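Long-range contacts in Myo-inositol phosphohydrolase (Mitsuokella multacida, PDB 4WU3), which probably removes phosphate from inositol hexakisphosphate, and is seen here in complex with myo-inositol-(1,3,4,5)-tetrakisphosphate: residues H140-D145 and D213-D218; F207-Q212 and D219-K224; P46-K51 and V134-N139. The protein carries 2 engineered substitutions. All coordinates share one frame; numbering follows the deposited sequence.

Interaction 1: H140-D145 and D213-D218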
loop_
_atom_site.group_PDB
_atom_site.type_symbol
_atom_site.label_atom_id
_atom_site.label_comp_id
_atom_site.label_asym_id
_atom_site.label_seq_id
_atom_site.Cartn_x
_atom_site.Cartn_y
_atom_site.Cartn_z
ATOM N N HIS A 140 9.155 5.543 -10.444
ATOM C CA HIS A 140 7.722 5.427 -10.152
ATOM C C HIS A 140 6.975 6.745 -10.290
ATOM O O HIS A 140 5.862 6.853 -9.790
ATOM C CB HIS A 140 7.470 4.924 -8.730
ATOM C CG HIS A 140 8.030 3.571 -8.445
ATOM N ND1 HIS A 140 7.455 2.413 -8.921
ATOM C CD2 HIS A 140 9.083 3.185 -7.684
ATOM C CE1 HIS A 140 8.149 1.373 -8.493
ATOM N NE2 HIS A 140 9.145 1.814 -7.744
ATOM N N ASP A 141 7.577 7.730 -10.958
ATOM C CA ASP A 141 6.983 9.071 -11.112
ATOM C C ASP A 141 6.645 9.733 -9.774
ATOM O O ASP A 141 5.602 10.401 -9.631
ATOM C CB ASP A 141 5.743 9.031 -12.004
ATOM C CG ASP A 141 5.258 10.417 -12.390
ATOM O OD1 ASP A 141 6.064 11.388 -12.364
ATOM O OD2 ASP A 141 4.059 10.536 -12.722
ATOM N N TRP A 142 7.541 9.558 -8.801
ATOM C CA TRP A 142 7.347 10.109 -7.466
ATOM C C TRP A 142 8.322 11.248 -7.164
ATOM O O TRP A 142 8.864 11.362 -6.052
ATOM C CB TRP A 142 7.455 9.000 -6.416
ATOM C CG TRP A 142 6.224 8.096 -6.353
ATOM C CD1 TRP A 142 4.959 8.407 -6.745
ATOM C CD2 TRP A 142 6.168 6.763 -5.841
ATOM N NE1 TRP A 142 4.114 7.352 -6.512
ATOM C CE2 TRP A 142 4.831 6.328 -5.957
ATOM C CE3 TRP A 142 7.124 5.882 -5.312
ATOM C CZ2 TRP A 142 4.428 5.053 -5.570
ATOM C CZ3 TRP A 142 6.721 4.625 -4.913
ATOM C CH2 TRP A 142 5.389 4.219 -5.036
ATOM N N GLY A 143 8.511 12.117 -8.154
ATOM C CA GLY A 143 9.463 13.222 -8.037
ATOM C C GLY A 143 9.205 14.110 -6.834
ATOM O O GLY A 143 10.129 14.713 -6.297
ATOM N N ASN A 144 7.941 14.205 -6.425
ATOM C CA ASN A 144 7.551 15.031 -5.288
ATOM C C ASN A 144 6.990 14.180 -4.154
ATOM O O ASN A 144 6.111 14.605 -3.391
ATOM C CB ASN A 144 6.559 16.109 -5.727
ATOM C CG ASN A 144 7.242 17.265 -6.435
ATOM O OD1 ASN A 144 8.386 17.587 -6.127
ATOM N ND2 ASN A 144 6.546 17.898 -7.380
ATOM N N ASP A 145 7.535 12.973 -4.047
ATOM C CA ASP A 145 7.116 12.008 -3.044
ATOM C C ASP A 145 6.986 12.624 -1.650
ATOM O O ASP A 145 7.953 13.131 -1.091
ATOM C CB ASP A 145 8.132 10.876 -3.006
ATOM C CG ASP A 145 7.680 9.717 -2.170
ATOM O OD1 ASP A 145 6.479 9.645 -1.818
ATOM O OD2 ASP A 145 8.536 8.865 -1.857
ATOM N N ASP A 213 1.283 10.067 -8.303
ATOM C CA ASP A 213 1.017 9.019 -9.259
ATOM C C ASP A 213 0.858 7.704 -8.507
ATOM O O ASP A 213 1.539 7.454 -7.512
ATOM C CB ASP A 213 2.167 8.939 -10.259
ATOM C CG ASP A 213 1.804 8.212 -11.532
ATOM O OD1 ASP A 213 0.736 7.568 -11.610
ATOM O OD2 ASP A 213 2.608 8.285 -12.476
ATOM N N HIS A 214 -0.073 6.884 -8.986
ATOM C CA HIS A 214 -0.293 5.516 -8.489
ATOM C C HIS A 214 -1.280 5.346 -7.323
ATOM O O HIS A 214 -1.636 4.224 -7.002
ATOM C CB HIS A 214 1.040 4.861 -8.132
ATOM C CG HIS A 214 2.014 4.822 -9.271
ATOM N ND1 HIS A 214 1.772 4.131 -10.442
ATOM C CD2 HIS A 214 3.238 5.381 -9.411
ATOM C CE1 HIS A 214 2.802 4.280 -11.257
ATOM N NE2 HIS A 214 3.709 5.023 -10.651
ATOM N N PHE A 215 -1.737 6.436 -6.718
ATOM C CA PHE A 215 -2.545 6.361 -5.516
ATOM C C PHE A 215 -3.818 7.167 -5.651
ATOM O O PHE A 215 -3.925 8.037 -6.513
ATOM C CB PHE A 215 -1.786 6.915 -4.316
ATOM C CG PHE A 215 -0.561 6.134 -3.941
ATOM C CD1 PHE A 215 -0.646 4.785 -3.633
ATOM C CD2 PHE A 215 0.669 6.759 -3.870
ATOM C CE1 PHE A 215 0.476 4.079 -3.277
ATOM C CE2 PHE A 215 1.791 6.060 -3.509
ATOM C CZ PHE A 215 1.697 4.715 -3.216
ATOM N N ARG A 216 -4.774 6.875 -4.779
ATOM C CA ARG A 216 -6.003 7.651 -4.666
ATOM C C ARG A 216 -5.679 9.017 -4.109
ATOM O O ARG A 216 -4.665 9.187 -3.445
ATOM C CB ARG A 216 -6.974 6.958 -3.708
ATOM C CG ARG A 216 -6.317 6.540 -2.388
ATOM C CD ARG A 216 -7.339 6.393 -1.276
ATOM N NE ARG A 216 -7.940 7.684 -0.965
ATOM C CZ ARG A 216 -8.819 7.889 0.007
ATOM N NH1 ARG A 216 -9.216 6.881 0.777
ATOM N NH2 ARG A 216 -9.292 9.108 0.216
ATOM N N PRO A 217 -6.555 9.996 -4.342
ATOM C CA PRO A 217 -6.443 11.258 -3.608
ATOM C C PRO A 217 -6.680 11.049 -2.101
ATOM O O PRO A 217 -7.523 10.234 -1.724
ATOM C CB PRO A 217 -7.581 12.090 -4.189
ATOM C CG PRO A 217 -8.599 11.079 -4.580
ATOM C CD PRO A 217 -7.827 9.897 -5.077
ATOM N N ASP A 218 -5.926 11.748 -1.253
ATOM C CA ASP A 218 -6.202 11.748 0.182
ATOM C C ASP A 218 -7.437 12.595 0.449
ATOM O O ASP A 218 -7.792 13.465 -0.348
ATOM C CB ASP A 218 -5.014 12.301 0.973
ATOM C CG ASP A 218 -3.833 11.354 0.981
ATOM O OD1 ASP A 218 -4.053 10.126 0.880
ATOM O OD2 ASP A 218 -2.679 11.832 1.086
HETATM O O HOH W 1 3.412 11.992 -8.776
#

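Interaction 2: F207-Q212 and D219-K224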
loop_
_atom_site.group_PDB
_atom_site.type_symbol
_atom_site.label_atom_id
_atom_site.label_comp_id
_atom_site.label_asym_id
_atom_site.label_seq_id
_atom_site.Cartn_x
_atom_site.Cartn_y
_atom_site.Cartn_z
ATOM N N PHE A 207 -7.462 24.384 -12.515
ATOM C CA PHE A 207 -7.549 23.935 -11.133
ATOM C C PHE A 207 -6.547 22.801 -10.907
ATOM O O PHE A 207 -6.461 21.869 -11.706
ATOM C CB PHE A 207 -8.962 23.475 -10.805
ATOM C CG PHE A 207 -9.142 23.054 -9.380
ATOM C CD1 PHE A 207 -9.227 24.005 -8.375
ATOM C CD2 PHE A 207 -9.229 21.710 -9.043
ATOM C CE1 PHE A 207 -9.387 23.630 -7.055
ATOM C CE2 PHE A 207 -9.398 21.327 -7.721
ATOM C CZ PHE A 207 -9.476 22.290 -6.724
ATOM N N ARG A 208 -5.788 22.896 -9.827
ATOM C CA ARG A 208 -4.728 21.941 -9.543
ATOM C C ARG A 208 -5.002 21.161 -8.271
ATOM O O ARG A 208 -5.388 21.727 -7.255
ATOM C CB ARG A 208 -3.393 22.676 -9.389
ATOM C CG ARG A 208 -2.202 21.789 -9.040
ATOM C CD ARG A 208 -1.707 21.005 -10.240
ATOM N NE ARG A 208 -0.384 20.406 -10.027
ATOM C CZ ARG A 208 0.774 21.028 -10.250
ATOM N NH1 ARG A 208 0.791 22.277 -10.677
ATOM N NH2 ARG A 208 1.928 20.398 -10.045
ATOM N N LEU A 209 -4.809 19.854 -8.356
ATOM C CA LEU A 209 -4.648 18.994 -7.200
ATOM C C LEU A 209 -3.332 18.302 -7.353
ATOM O O LEU A 209 -3.082 17.712 -8.393
ATOM C CB LEU A 209 -5.724 17.920 -7.173
ATOM C CG LEU A 209 -7.121 18.427 -6.911
ATOM C CD1 LEU A 209 -8.074 17.245 -6.897
ATOM C CD2 LEU A 209 -7.145 19.178 -5.596
ATOM N N THR A 210 -2.497 18.338 -6.324
ATOM C CA THR A 210 -1.168 17.748 -6.418
ATOM C C THR A 210 -1.147 16.271 -5.994
ATOM O O THR A 210 -0.629 15.931 -4.935
ATOM C CB THR A 210 -0.175 18.570 -5.587
ATOM O OG1 THR A 210 -0.710 18.796 -4.278
ATOM C CG2 THR A 210 0.058 19.912 -6.261
ATOM N N LEU A 211 -1.692 15.399 -6.841
ATOM C CA LEU A 211 -1.849 13.978 -6.502
ATOM C C LEU A 211 -0.659 13.141 -6.932
ATOM O O LEU A 211 -0.185 13.258 -8.063
ATOM C CB LEU A 211 -3.091 13.392 -7.171
ATOM C CG LEU A 211 -4.395 14.119 -6.898
ATOM C CD1 LEU A 211 -5.565 13.338 -7.473
ATOM C CD2 LEU A 211 -4.569 14.336 -5.412
ATOM N N GLN A 212 -0.198 12.285 -6.026
ATOM C CA GLN A 212 0.898 11.385 -6.312
ATOM C C GLN A 212 0.438 10.339 -7.315
ATOM O O GLN A 212 -0.651 9.773 -7.178
ATOM C CB GLN A 212 1.374 10.669 -5.036
ATOM C CG GLN A 212 1.816 11.579 -3.908
ATOM C CD GLN A 212 3.140 12.262 -4.187
ATOM O OE1 GLN A 212 4.130 11.602 -4.489
ATOM N NE2 GLN A 212 3.167 13.590 -4.073
ATOM N N ASP A 219 -8.080 12.338 1.579
ATOM C CA ASP A 219 -9.330 13.006 1.948
ATOM C C ASP A 219 -9.322 14.548 1.796
ATOM O O ASP A 219 -10.275 15.113 1.268
ATOM C CB ASP A 219 -9.729 12.624 3.379
ATOM C CG ASP A 219 -10.129 11.159 3.518
ATOM O OD1 ASP A 219 -10.156 10.429 2.504
ATOM O OD2 ASP A 219 -10.433 10.723 4.654
ATOM N N PRO A 220 -8.271 15.233 2.282
ATOM C CA PRO A 220 -8.294 16.697 2.182
ATOM C C PRO A 220 -8.330 17.204 0.737
ATOM O O PRO A 220 -8.893 18.274 0.480
ATOM C CB PRO A 220 -6.991 17.128 2.872
ATOM C CG PRO A 220 -6.634 15.994 3.767
ATOM C CD PRO A 220 -7.146 14.747 3.107
ATOM N N ASP A 221 -7.735 16.439 -0.185
ATOM C CA ASP A 221 -7.773 16.754 -1.617
ATOM C C ASP A 221 -9.137 16.468 -2.255
ATOM O O ASP A 221 -9.567 17.156 -3.183
ATOM C CB ASP A 221 -6.692 15.969 -2.357
ATOM C CG ASP A 221 -5.330 16.628 -2.265
ATOM O OD1 ASP A 221 -5.273 17.872 -2.263
ATOM O OD2 ASP A 221 -4.316 15.907 -2.206
ATOM N N VAL A 222 -9.812 15.438 -1.762
ATOM C CA VAL A 222 -11.202 15.239 -2.108
ATOM C C VAL A 222 -11.992 16.462 -1.623
ATOM O O VAL A 222 -12.767 17.029 -2.381
ATOM C CB VAL A 222 -11.766 13.943 -1.494
ATOM C CG1 VAL A 222 -13.242 13.778 -1.844
ATOM C CG2 VAL A 222 -10.970 12.739 -1.969
ATOM N N ASP A 223 -11.778 16.893 -0.380
ATOM C CA ASP A 223 -12.519 18.057 0.141
ATOM C C ASP A 223 -12.294 19.298 -0.731
ATOM O O ASP A 223 -13.217 20.084 -0.999
ATOM C CB ASP A 223 -12.077 18.406 1.570
ATOM C CG ASP A 223 -12.740 17.538 2.644
ATOM O OD1 ASP A 223 -13.559 16.650 2.333
ATOM O OD2 ASP A 223 -12.425 17.765 3.830
ATOM N N LYS A 224 -11.040 19.482 -1.133
ATOM C CA LYS A 224 -10.657 20.620 -1.936
ATOM C C LYS A 224 -11.350 20.574 -3.292
ATOM O O LYS A 224 -11.877 21.585 -3.754
ATOM C CB LYS A 224 -9.139 20.665 -2.108
ATOM C CG LYS A 224 -8.681 21.853 -2.922
ATOM C CD LYS A 224 -7.178 21.876 -3.134
ATOM C CE LYS A 224 -6.767 23.202 -3.764
ATOM N NZ LYS A 224 -5.577 23.040 -4.638
HETATM O O HOH W 2 -3.578 19.286 -3.761
HETATM O O HOH W 3 -1.856 16.895 -2.027
#

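Interaction 3: P46-K51 and V134-N139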
loop_
_atom_site.group_PDB
_atom_site.type_symbol
_atom_site.label_atom_id
_atom_site.label_comp_id
_atom_site.label_asym_id
_atom_site.label_seq_id
_atom_site.Cartn_x
_atom_site.Cartn_y
_atom_site.Cartn_z
ATOM N N PRO A 46 19.695 10.242 -13.723
ATOM C CA PRO A 46 19.748 10.947 -12.447
ATOM C C PRO A 46 18.514 10.640 -11.608
ATOM O O PRO A 46 17.516 10.139 -12.132
ATOM C CB PRO A 46 19.774 12.419 -12.851
ATOM C CG PRO A 46 19.167 12.454 -14.212
ATOM C CD PRO A 46 19.571 11.163 -14.864
ATOM N N LYS A 47 18.578 10.931 -10.314
ATOM C CA LYS A 47 17.445 10.657 -9.451
ATOM C C LYS A 47 16.230 11.456 -9.922
ATOM O O LYS A 47 15.102 10.993 -9.823
ATOM C CB LYS A 47 17.753 10.984 -7.983
ATOM C CG LYS A 47 16.732 10.367 -7.031
ATOM C CD LYS A 47 16.500 11.175 -5.759
ATOM C CE LYS A 47 15.136 10.842 -5.165
ATOM N NZ LYS A 47 15.057 11.093 -3.697
ATOM N N LEU A 48 16.462 12.663 -10.421
ATOM C CA LEU A 48 15.371 13.507 -10.885
ATOM C C LEU A 48 15.693 14.013 -12.274
ATOM O O LEU A 48 16.579 14.848 -12.443
ATOM C CB LEU A 48 15.161 14.690 -9.934
ATOM C CG LEU A 48 13.884 15.504 -10.163
ATOM C CD1 LEU A 48 12.659 14.690 -9.785
ATOM C CD2 LEU A 48 13.920 16.789 -9.356
ATOM N N ALA A 49 14.975 13.509 -13.272
ATOM C CA ALA A 49 15.318 13.815 -14.654
ATOM C C ALA A 49 14.259 14.659 -15.339
ATOM O O ALA A 49 13.065 14.363 -15.272
ATOM C CB ALA A 49 15.554 12.533 -15.426
ATOM N N LEU A 50 14.700 15.725 -16.000
ATOM C CA LEU A 50 13.784 16.545 -16.771
ATOM C C LEU A 50 13.559 15.800 -18.054
ATOM O O LEU A 50 14.514 15.492 -18.751
ATOM C CB LEU A 50 14.368 17.929 -17.044
ATOM C CG LEU A 50 13.547 18.875 -17.936
ATOM C CD1 LEU A 50 12.133 19.064 -17.405
ATOM C CD2 LEU A 50 14.232 20.227 -18.061
ATOM N N LYS A 51 12.303 15.493 -18.366
ATOM C CA LYS A 51 12.010 14.756 -19.583
ATOM C C LYS A 51 10.764 15.266 -20.285
ATOM O O LYS A 51 9.977 16.034 -19.725
ATOM C CB LYS A 51 11.889 13.257 -19.299
ATOM C CG LYS A 51 10.815 12.895 -18.292
ATOM C CD LYS A 51 9.449 12.736 -18.928
ATOM C CE LYS A 51 8.586 11.831 -18.054
ATOM N NZ LYS A 51 7.192 11.706 -18.542
ATOM N N VAL A 134 6.864 19.114 -20.482
ATOM C CA VAL A 134 7.973 18.459 -19.798
ATOM C C VAL A 134 7.660 18.291 -18.319
ATOM O O VAL A 134 6.802 18.985 -17.769
ATOM C CB VAL A 134 9.255 19.289 -19.931
ATOM C CG1 VAL A 134 9.565 19.530 -21.396
ATOM C CG2 VAL A 134 9.103 20.605 -19.185
ATOM N N SER A 135 8.362 17.374 -17.670
ATOM C CA SER A 135 8.164 17.164 -16.240
ATOM C C SER A 135 9.427 16.618 -15.615
ATOM O O SER A 135 10.290 16.117 -16.306
ATOM C CB SER A 135 7.000 16.193 -15.981
ATOM O OG SER A 135 7.334 14.874 -16.379
ATOM N N TRP A 136 9.514 16.724 -14.297
ATOM C CA TRP A 136 10.632 16.187 -13.558
ATOM C C TRP A 136 10.282 14.797 -13.047
ATOM O O TRP A 136 9.402 14.618 -12.193
ATOM C CB TRP A 136 11.033 17.140 -12.421
ATOM C CG TRP A 136 11.810 18.292 -12.932
ATOM C CD1 TRP A 136 13.169 18.411 -12.971
ATOM C CD2 TRP A 136 11.285 19.481 -13.528
ATOM N NE1 TRP A 136 13.521 19.612 -13.540
ATOM C CE2 TRP A 136 12.379 20.282 -13.893
ATOM C CE3 TRP A 136 9.992 19.947 -13.782
ATOM C CZ2 TRP A 136 12.223 21.522 -14.492
ATOM C CZ3 TRP A 136 9.840 21.173 -14.382
ATOM C CH2 TRP A 136 10.952 21.952 -14.727
ATOM N N PHE A 137 10.982 13.809 -13.594
ATOM C CA PHE A 137 10.671 12.418 -13.324
ATOM C C PHE A 137 11.687 11.738 -12.404
ATOM O O PHE A 137 12.890 11.785 -12.641
ATOM C CB PHE A 137 10.583 11.655 -14.646
ATOM C CG PHE A 137 10.266 10.201 -14.482
ATOM C CD1 PHE A 137 8.967 9.763 -14.443
ATOM C CD2 PHE A 137 11.278 9.278 -14.367
ATOM C CE1 PHE A 137 8.683 8.415 -14.290
ATOM C CE2 PHE A 137 11.000 7.938 -14.216
ATOM C CZ PHE A 137 9.704 7.504 -14.170
ATOM N N ALA A 138 11.177 11.116 -11.350
ATOM C CA ALA A 138 11.938 10.169 -10.542
ATOM C C ALA A 138 11.290 8.784 -10.674
ATOM O O ALA A 138 10.181 8.661 -11.204
ATOM C CB ALA A 138 11.948 10.607 -9.082
ATOM N N ASN A 139 11.961 7.749 -10.177
ATOM C CA ASN A 139 11.417 6.391 -10.248
ATOM C C ASN A 139 9.980 6.330 -9.754
ATOM O O ASN A 139 9.638 6.972 -8.768
ATOM C CB ASN A 139 12.272 5.410 -9.443
ATOM C CG ASN A 139 13.625 5.155 -10.080
ATOM O OD1 ASN A 139 13.777 5.200 -11.310
ATOM N ND2 ASN A 139 14.627 4.891 -9.241
HETATM O O HOH W 4 14.749 9.710 -13.216
HETATM O O HOH W 5 14.598 8.369 -8.822
#

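Interaction 1: H140-D145 and D213-D218
Asp141 and Asp213 mark the closest approach of two irregular loops, with their CA atoms 6.2 Å apart. One water bridges the backbones there, donating to Asp141 O and accepting from Asp213 N. The two carboxylates meet with their planes almost perpendicular, and Asp141 OD2 lies 2.7 Å from Asp213 OD2. Arg248 forms a long, weak ion pair with each acid.

Trp142 has the largest share of the buried surface. Its indole NE1 donates to Asp213 O at 2.8 Å, with an N-H...O angle of 164°. The carbonyl oxygen lies at the indole edge, in the ring plane, so the bond limits rotation of the ring. His140 CB covers part of one face of the same indole. His214 turns an edge toward the face of the five-membered ring of Trp142 in an offset edge-to-face pair, with planes at 89° and centroids 5.4 Å apart. Its CG stands anti to the carbonyl carbon (chi1 -57°), and the imidazole reaches back to His140, where NE2 is 3.0 Å from His140 O. Asp213 OD1 sits over the centre of this imidazole. Phe215 lies nearly parallel to Trp142 but slid aside, and its CE2 meets Trp142 CZ2 at 3.5 Å.

Tyr292 of the second subunit packs edge-to-face on Trp142, and Lys295 of that subunit makes a cation-pi contact with Phe215. The aromatic cluster therefore reaches the dimer interface. His214 touches the bound inositol tetrakisphosphate. The Asp213-His214 pair resembles Asp511-His512, which lines the other ligand pocket, consistent with a WPD-like loop of PTP-like phytases.

Interaction 2: F207-Q212 and D219-K224
Lys224 and Asp221 of helix 219-224 meet Leu209 of strand 207-211. Both point toward the strand. The two short segments run nearly antiparallel, at 172°, with axes 9.5 Å apart.

Lys224 lies extended, its CG anti to the backbone N (chi1 -179°), and bends only at its last torsion. NZ then donates to Arg208 O at 2.9 Å, almost in line with the carbonyl bond. A salt bridge to Glu149 gives the ammonium a second partner. The methylenes of this side chain lie along two strand residues: CG is 3.9 Å from Phe207 CZ, and CD is 3.7 Å from Leu209 CD2.

Asp221 reaches the strand backbone through water. One water accepts from Thr210 N and lies 2.7 Å from Asp221 OD1; another lies 2.7 Å from Asp221 OD2, with Thr210 O a longer, weak partner. The methyl group Leu211 CD2 also touches Asp221 OD2, at 3.6 Å. Leu209 bridges the two helical residues, since CD2 also comes near Asp221 O, and it also packs on Phe252.

Strand 205-211, helix 219-230 and the parallel strand 237-241 form a beta-alpha-beta crossover. Strand 116-122 lies between its two strands, within the mixed sheet of a PTP-like domain.

Interaction 3: P46-K51 and V134-N139
Leu50 and Trp136 face each other as a non-hydrogen-bonded pair of an antiparallel sheet. Leu50 CD1 sits over the indole face, 3.8 Å from the centroid of the six-membered ring and 14° off its normal, a CH-pi contact. The same methyl touches Val134 CB at 3.8 Å. From the other side of the indole plane, Leu48 CD1 meets Trp136 CB at 3.9 Å.

On the sheet face that carries Phe137 and Ser135, Lys51 CG lies 3.9 Å from Phe137 CB, placed by chi1 at 59°; the bend at chi2 then brings CE near Ser135 OG. Two pairs of backbone bonds hold the register. Ala49 and Phe137 bond both ways, with Phe137 N to Ala49 O at 2.7 Å, and Lys51 and Ser135 do the same. One water joins Pro46 O to Phe137 O and another joins Lys47 O to Asn139 N.

Lys51 NZ forms a salt bridge with Asp53, which also takes a hydrogen bond from Ser135 OG. Phe174 receives Lys51 in a cation-pi contact and Phe137 edge-to-face. Helix 149-161 backs the indole through Gln159 and Leu160.

The chemistry divides by face: Trp136 packs mainly among apolar groups, while Asp53 probably balances the charge of Lys51.

In the fold
From the N terminus, interaction 3 comes first. It joins 46-51 to 134-139, closing a loop of 82 residues and pairing strand 49-54 with strand 132-137 in the antiparallel sheet. The chain runs straight on into 140-145, where interaction 1 opens, so the two lie in series. Gly143 packs on Ala138 and Leu48 where they meet. Interaction 1 closes 67 residues later at 213-218. Interaction 2 crosses it: 207-212 precedes that closing loop and 219-224 follows it. Gln212 probably bonds Asn144 O, and Pro217 packs on Leu211 and Val222. Together the contacts tie the antiparallel sheet, through a ligand-touching loop, to the mixed sheet and helix 219-230.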